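Local coordinates for protein PA-I Galactophilic Lectin (Enterobacter cloacae, PDB 6YGQ) that probably binds galactose-containing sugars through a calcium ion, as a PllA-like, PA-IL-type bacterial lectin domain that is paired here with a second copy of itself, at residues S21-W26 against E135-A140; I49-A54 against K103-V108. All blocks are in the same frame, centred on the assembly; numbering follows the deposited sequence.

Overall arrangement
From the N terminus, residues 21-26 make a turn and enter strand 24-31, whose partner, the final strand 129-139, arrives only at the end of the modelled chain; contact 1 therefore closes a loop that spans nearly the whole domain. Contact 2 lies within that loop and closes a smaller one, between strand 49-59 and the kinked strand 102-107. The two do not cross. Strands 129-139 and 49-59 are neighbours, which puts both contacts in one antiparallel sheet with their centres about 9 Å apart. Glu-139 OE2 of contact 1 meets Thr-51 OG1 of contact 2 at 2.7 Å, a probable hydrogen bond, and both contacts reach the second subunit.

Contact 1 (S21-W26 against E135-A140); sequences SENLIW and EVYREA
Leu-24 lays CD1 over one face of the Tyr-137 ring, 3.9 Å from the ring centroid and displaced toward the rim, a CH-pi contact. The phenol hydroxyl swings back to its own strand to hydrogen-bond Glu-135 OE1 from above the carboxylate plane, and takes another bond from a water that also accepts from Ser-21 N. The Asn-23 and Tyr-137 side chains run at about a right angle to each other, with amide and ring planes 35° apart and Asn-23 OD1 3.4 Å from Tyr-137 CD2. The amide is held at both ends: OD1 accepts from Ser-21 OG, while Asn-23 ND2 donates to Arg-138 O at 3.0 Å, arriving above that carbonyl's plane. Away from the tyrosine, Ile-25 CD1 packs against Val-136 CG1 at 3.7 Å and over one face of the Arg-138 guanidinium, which forms a salt bridge with Glu-48. On the sheet face that carries Val-136 and Trp-26, Val-136 CG2 meets Trp-26 CE3 at 4.0 Å. Glu-139 hydrogen-bonds Thr-51 of its own chain and forms a salt bridge with Arg-105 of the second subunit; Tyr-104 of that subunit bonds Asn-23 ND2 through OH and meets the Tyr-137 ring. Val-136 O accepts from Ile-25 N at 2.8 Å and from Trp-26 N at 3.2 Å. Two residues thus face one, the classic beta bulge, where the first and last strands of this PA-IL-like domain pair antiparallel.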
loop_
_atom_site.group_PDB
_atom_site.type_symbol
_atom_site.label_atom_id
_atom_site.label_comp_id
_atom_site.label_asym_id
_atom_site.label_seq_id
_atom_site.Cartn_x
_atom_site.Cartn_y
_atom_site.Cartn_z
ATOM N N SER A 21 1.097 2.747 17.036
ATOM C CA SER A 21 2.379 3.305 17.442
ATOM C C SER A 21 2.202 4.708 18.009
ATOM O O SER A 21 1.401 5.507 17.512
ATOM C CB SER A 21 3.347 3.334 16.262
ATOM O OG SER A 21 4.666 3.614 16.699
ATOM N N GLU A 22 2.971 5.012 19.057
ATOM C CA GLU A 22 2.824 6.270 19.776
ATOM C C GLU A 22 3.263 7.483 18.965
ATOM O O GLU A 22 3.005 8.612 19.398
ATOM C CB GLU A 22 3.616 6.219 21.086
ATOM C CG GLU A 22 2.846 5.643 22.270
ATOM C CD GLU A 22 2.202 6.712 23.138
ATOM O OE1 GLU A 22 2.934 7.568 23.679
ATOM O OE2 GLU A 22 0.961 6.688 23.286
ATOM N N ASN A 23 3.913 7.293 17.817
ATOM C CA ASN A 23 4.320 8.406 16.966
ATOM C C ASN A 23 3.290 8.727 15.887
ATOM O O ASN A 23 3.571 9.531 14.992
ATOM C CB ASN A 23 5.680 8.111 16.325
ATOM C CG ASN A 23 5.630 6.952 15.355
ATOM O OD1 ASN A 23 4.881 5.995 15.549
ATOM N ND2 ASN A 23 6.438 7.031 14.303
ATOM N N LEU A 24 2.110 8.117 15.954
ATOM C CA LEU A 24 1.023 8.483 15.054
ATOM C C LEU A 24 0.633 9.936 15.291
ATOM O O LEU A 24 0.449 10.360 16.436
ATOM C CB LEU A 24 -0.175 7.560 15.283
ATOM C CG LEU A 24 -1.432 7.808 14.448
ATOM C CD1 LEU A 24 -1.180 7.467 12.988
ATOM C CD2 LEU A 24 -2.613 7.010 14.994
ATOM N N ILE A 25 0.524 10.708 14.215
ATOM C CA ILE A 25 0.096 12.095 14.330
ATOM C C ILE A 25 -1.204 12.383 13.592
ATOM O O ILE A 25 -1.822 13.428 13.851
ATOM C CB ILE A 25 1.199 13.065 13.857
ATOM C CG1 ILE A 25 1.610 12.771 12.415
ATOM C CG2 ILE A 25 2.411 12.977 14.776
ATOM C CD1 ILE A 25 2.707 13.687 11.905
ATOM N N TRP A 26 -1.658 11.511 12.696
ATOM C CA TRP A 26 -2.939 11.719 12.039
ATOM C C TRP A 26 -3.397 10.422 11.396
ATOM O O TRP A 26 -2.592 9.692 10.811
ATOM C CB TRP A 26 -2.861 12.820 10.974
ATOM C CG TRP A 26 -4.203 13.203 10.406
ATOM C CD1 TRP A 26 -5.084 14.103 10.931
ATOM C CD2 TRP A 26 -4.811 12.698 9.208
ATOM N NE1 TRP A 26 -6.201 14.192 10.135
ATOM C CE2 TRP A 26 -6.059 13.340 9.071
ATOM C CE3 TRP A 26 -4.424 11.767 8.239
ATOM C CZ2 TRP A 26 -6.921 13.082 8.006
ATOM C CZ3 TRP A 26 -5.284 11.511 7.180
ATOM C CH2 TRP A 26 -6.516 12.167 7.073
ATOM N N GLU A 135 -2.639 6.964 7.239
ATOM C CA GLU A 135 -2.012 7.253 8.520
ATOM C C GLU A 135 -0.750 8.077 8.288
ATOM O O GLU A 135 -0.051 7.893 7.287
ATOM C CB GLU A 135 -1.658 5.962 9.275
ATOM C CG GLU A 135 -2.826 5.009 9.493
ATOM C CD GLU A 135 -2.381 3.571 9.729
ATOM O OE1 GLU A 135 -1.184 3.349 10.020
ATOM O OE2 GLU A 135 -3.231 2.661 9.626
ATOM N N VAL A 136 -0.459 8.987 9.219
ATOM C CA VAL A 136 0.728 9.833 9.154
ATOM C C VAL A 136 1.471 9.728 10.479
ATOM O O VAL A 136 0.871 9.905 11.547
ATOM C CB VAL A 136 0.378 11.303 8.854
ATOM C CG1 VAL A 136 1.649 12.131 8.689
ATOM C CG2 VAL A 136 -0.493 11.401 7.614
ATOM N N TYR A 137 2.774 9.463 10.407
ATOM C CA TYR A 137 3.618 9.276 11.579
ATOM C C TYR A 137 4.771 10.269 11.562
ATOM O O TYR A 137 5.307 10.595 10.500
ATOM C CB TYR A 137 4.182 7.847 11.629
ATOM C CG TYR A 137 3.124 6.780 11.741
ATOM C CD1 TYR A 137 2.526 6.244 10.608
ATOM C CD2 TYR A 137 2.718 6.310 12.981
ATOM C CE1 TYR A 137 1.553 5.270 10.711
ATOM C CE2 TYR A 137 1.749 5.341 13.092
ATOM C CZ TYR A 137 1.171 4.822 11.956
ATOM O OH TYR A 137 0.203 3.853 12.074
ATOM N N ARG A 138 5.149 10.740 12.748
ATOM C CA ARG A 138 6.333 11.572 12.917
ATOM C C ARG A 138 7.532 10.673 13.197
ATOM O O ARG A 138 7.462 9.789 14.058
ATOM C CB ARG A 138 6.130 12.567 14.061
ATOM C CG ARG A 138 7.240 13.599 14.209
ATOM C CD ARG A 138 6.909 14.900 13.482
ATOM N NE ARG A 138 5.692 15.531 13.987
ATOM C CZ ARG A 138 5.212 16.695 13.556
ATOM N NH1 ARG A 138 5.845 17.370 12.606
ATOM N NH2 ARG A 138 4.095 17.186 14.076
ATOM N N GLU A 139 8.623 10.893 12.468
ATOM C CA GLU A 139 9.822 10.082 12.603
ATOM C C GLU A 139 10.955 10.898 13.214
ATOM O O GLU A 139 10.993 12.128 13.120
ATOM C CB GLU A 139 10.275 9.521 11.248
ATOM C CG GLU A 139 9.210 8.755 10.490
ATOM C CD GLU A 139 9.003 7.346 11.014
ATOM O OE1 GLU A 139 9.445 7.049 12.144
ATOM O OE2 GLU A 139 8.392 6.533 10.290
ATOM N N ALA A 140 11.885 10.188 13.843
ATOM C CA ALA A 140 13.064 10.811 14.432
ATOM C C ALA A 140 14.169 10.910 13.386
ATOM O O ALA A 140 14.303 10.032 12.531
ATOM C CB ALA A 140 13.539 10.020 15.638
HETATM O O HOH W 1 0.994 1.976 14.072
#

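Contact 2 (I49-A54 against K103-V108); sequences IITILA and KYRWSV
Ile-50 pairs with Trp-106 and Ile-52 with Lys-103, both antiparallel hydrogen-bonded pairs, and the register slips by one residue between them at a beta bulge where segment 103-108 turns a corner at Arg-105. Thr-51 bridges this corner with its side chain: OG1, anti to the carbonyl carbon (chi1 -72°), accepts from Arg-105 N at 3.0 Å along a nearly straight bond of 170°. The same oxygen is hydrogen-bonded to Glu-139 of the same chain, joining the corner to strand 129-139. The Thr-51 side chain runs alongside that of Tyr-104, both heading in one direction, with Thr-51 OG1 3.8 Å from Tyr-104 CD1. Arg-105 CG rests over the centre of the Tyr-104 ring, 3.7 Å above its plane. Ile-49 CG2 packs on Arg-105 CA at 3.5 Å.

On the sheet face that carries Ile-50, Ile-52, Lys-103 and Trp-106, the two isoleucines run alongside the indole and bring their CD1 methyls to the same atom, Trp-106 CE3, at 3.8 Å from Ile-50 and 4.0 Å from Ile-52. Lys-103 CD lies over one face of the indole, offset toward the rim. Val-108 CG2 closes against Ile-50 CG1 at 3.9 Å.

Arg-105 NH2 forms a salt bridge with Glu-139 OE1, and Tyr-104 OH a hydrogen bond with Glu-139 OE2, of the second subunit. Within the chain, strand 49-59 runs between strands 102-107 and 129-139, bonding to the latter through Ile-49, Thr-51 and Leu-53, while Ile-50 and Val-108 pack onto Leu-44 of strand 38-44 in the other sheet.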
loop_
_atom_site.group_PDB
_atom_site.type_symbol
_atom_site.label_atom_id
_atom_site.label_comp_id
_atom_site.label_asym_id
_atom_site.label_seq_id
_atom_site.Cartn_x
_atom_site.Cartn_y
_atom_site.Cartn_z
ATOM N N ILE A 49 10.681 14.811 9.488
ATOM C CA ILE A 49 10.594 13.523 8.808
ATOM C C ILE A 49 9.273 12.875 9.199
ATOM O O ILE A 49 8.989 12.698 10.390
ATOM C CB ILE A 49 11.778 12.608 9.159
ATOM C CG1 ILE A 49 13.103 13.305 8.846
ATOM C CG2 ILE A 49 11.676 11.296 8.390
ATOM C CD1 ILE A 49 14.327 12.513 9.264
ATOM N N ILE A 50 8.469 12.515 8.197
ATOM C CA ILE A 50 7.181 11.883 8.429
ATOM C C ILE A 50 7.050 10.660 7.534
ATOM O O ILE A 50 7.735 10.522 6.518
ATOM C CB ILE A 50 5.996 12.849 8.191
ATOM C CG1 ILE A 50 5.947 13.321 6.737
ATOM C CG2 ILE A 50 6.088 14.042 9.133
ATOM C CD1 ILE A 50 4.641 14.001 6.366
ATOM N N THR A 51 6.148 9.767 7.929
ATOM C CA THR A 51 5.821 8.581 7.153
ATOM C C THR A 51 4.319 8.556 6.916
ATOM O O THR A 51 3.536 8.732 7.855
ATOM C CB THR A 51 6.276 7.306 7.867
ATOM O OG1 THR A 51 7.706 7.218 7.818
ATOM C CG2 THR A 51 5.660 6.078 7.212
ATOM N N ILE A 52 3.924 8.345 5.665
ATOM C CA ILE A 52 2.522 8.262 5.278
ATOM C C ILE A 52 2.260 6.854 4.761
ATOM O O ILE A 52 3.034 6.334 3.947
ATOM C CB ILE A 52 2.159 9.316 4.215
ATOM C CG1 ILE A 52 2.576 10.715 4.679
ATOM C CG2 ILE A 52 0.664 9.278 3.927
ATOM C CD1 ILE A 52 2.747 11.709 3.544
ATOM N N LEU A 53 1.177 6.239 5.240
ATOM C CA LEU A 53 0.783 4.892 4.848
ATOM C C LEU A 53 -0.684 4.891 4.447
ATOM O O LEU A 53 -1.506 5.546 5.094
ATOM C CB LEU A 53 0.997 3.897 5.989
ATOM C CG LEU A 53 2.377 3.913 6.644
ATOM C CD1 LEU A 53 2.362 3.070 7.910
ATOM C CD2 LEU A 53 3.426 3.416 5.667
ATOM N N ALA A 54 -1.021 4.134 3.402
ATOM C CA ALA A 54 -2.376 4.189 2.876
ATOM C C ALA A 54 -2.824 2.839 2.334
ATOM O O ALA A 54 -2.014 1.981 1.978
ATOM C CB ALA A 54 -2.495 5.251 1.773
ATOM N N LYS A 103 4.837 6.517 1.792
ATOM C CA LYS A 103 5.986 7.404 1.655
ATOM C C LYS A 103 6.746 7.343 2.972
ATOM O O LYS A 103 6.306 7.916 3.975
ATOM C CB LYS A 103 5.559 8.829 1.324
ATOM C CG LYS A 103 6.629 9.605 0.590
ATOM C CD LYS A 103 6.182 11.020 0.285
ATOM C CE LYS A 103 6.658 11.465 -1.093
ATOM N NZ LYS A 103 8.137 11.415 -1.255
ATOM N N TYR A 104 7.877 6.650 2.972
ATOM C CA TYR A 104 8.573 6.274 4.195
ATOM C C TYR A 104 9.712 7.240 4.482
ATOM O O TYR A 104 10.562 7.484 3.619
ATOM C CB TYR A 104 9.096 4.842 4.062
ATOM C CG TYR A 104 9.781 4.282 5.285
ATOM C CD1 TYR A 104 9.067 4.002 6.441
ATOM C CD2 TYR A 104 11.142 4.010 5.270
ATOM C CE1 TYR A 104 9.695 3.478 7.556
ATOM C CE2 TYR A 104 11.777 3.489 6.378
ATOM C CZ TYR A 104 11.050 3.224 7.517
ATOM O OH TYR A 104 11.680 2.704 8.623
ATOM N N ARG A 105 9.722 7.784 5.698
ATOM C CA ARG A 105 10.769 8.693 6.159
ATOM C C ARG A 105 10.991 9.821 5.153
ATOM O O ARG A 105 12.091 10.042 4.642
ATOM C CB ARG A 105 12.066 7.929 6.429
ATOM C CG ARG A 105 11.973 6.992 7.614
ATOM C CD ARG A 105 13.328 6.426 8.000
ATOM N NE ARG A 105 13.214 5.591 9.191
ATOM C CZ ARG A 105 13.179 6.060 10.435
ATOM N NH1 ARG A 105 13.262 7.365 10.663
ATOM N NH2 ARG A 105 13.062 5.220 11.454
ATOM N N TRP A 106 9.906 10.537 4.880
ATOM C CA TRP A 106 9.925 11.654 3.947
ATOM C C TRP A 106 10.434 12.896 4.659
ATOM O O TRP A 106 9.837 13.343 5.643
ATOM C CB TRP A 106 8.520 11.888 3.398
ATOM C CG TRP A 106 8.402 13.014 2.418
ATOM C CD1 TRP A 106 9.357 13.455 1.552
ATOM C CD2 TRP A 106 7.249 13.835 2.196
ATOM N NE1 TRP A 106 8.872 14.503 0.805
ATOM C CE2 TRP A 106 7.580 14.755 1.181
ATOM C CE3 TRP A 106 5.969 13.882 2.756
ATOM C CZ2 TRP A 106 6.677 15.709 0.717
ATOM C CZ3 TRP A 106 5.075 14.830 2.294
ATOM C CH2 TRP A 106 5.432 15.729 1.284
ATOM N N SER A 107 11.530 13.462 4.182
ATOM C CA SER A 107 12.003 14.722 4.730
ATOM C C SER A 107 11.196 15.841 4.099
ATOM O O SER A 107 11.363 16.155 2.910
ATOM C CB SER A 107 13.494 14.917 4.510
ATOM O OG SER A 107 13.963 16.042 5.235
ATOM N N VAL A 108 10.326 16.463 4.888
ATOM C CA VAL A 108 9.370 17.449 4.388
ATOM C C VAL A 108 10.131 18.599 3.745
ATOM O O VAL A 108 11.035 19.180 4.380
ATOM C CB VAL A 108 8.467 17.949 5.531
ATOM C CG1 VAL A 108 7.502 19.008 5.018
ATOM C CG2 VAL A 108 7.710 16.784 6.157
#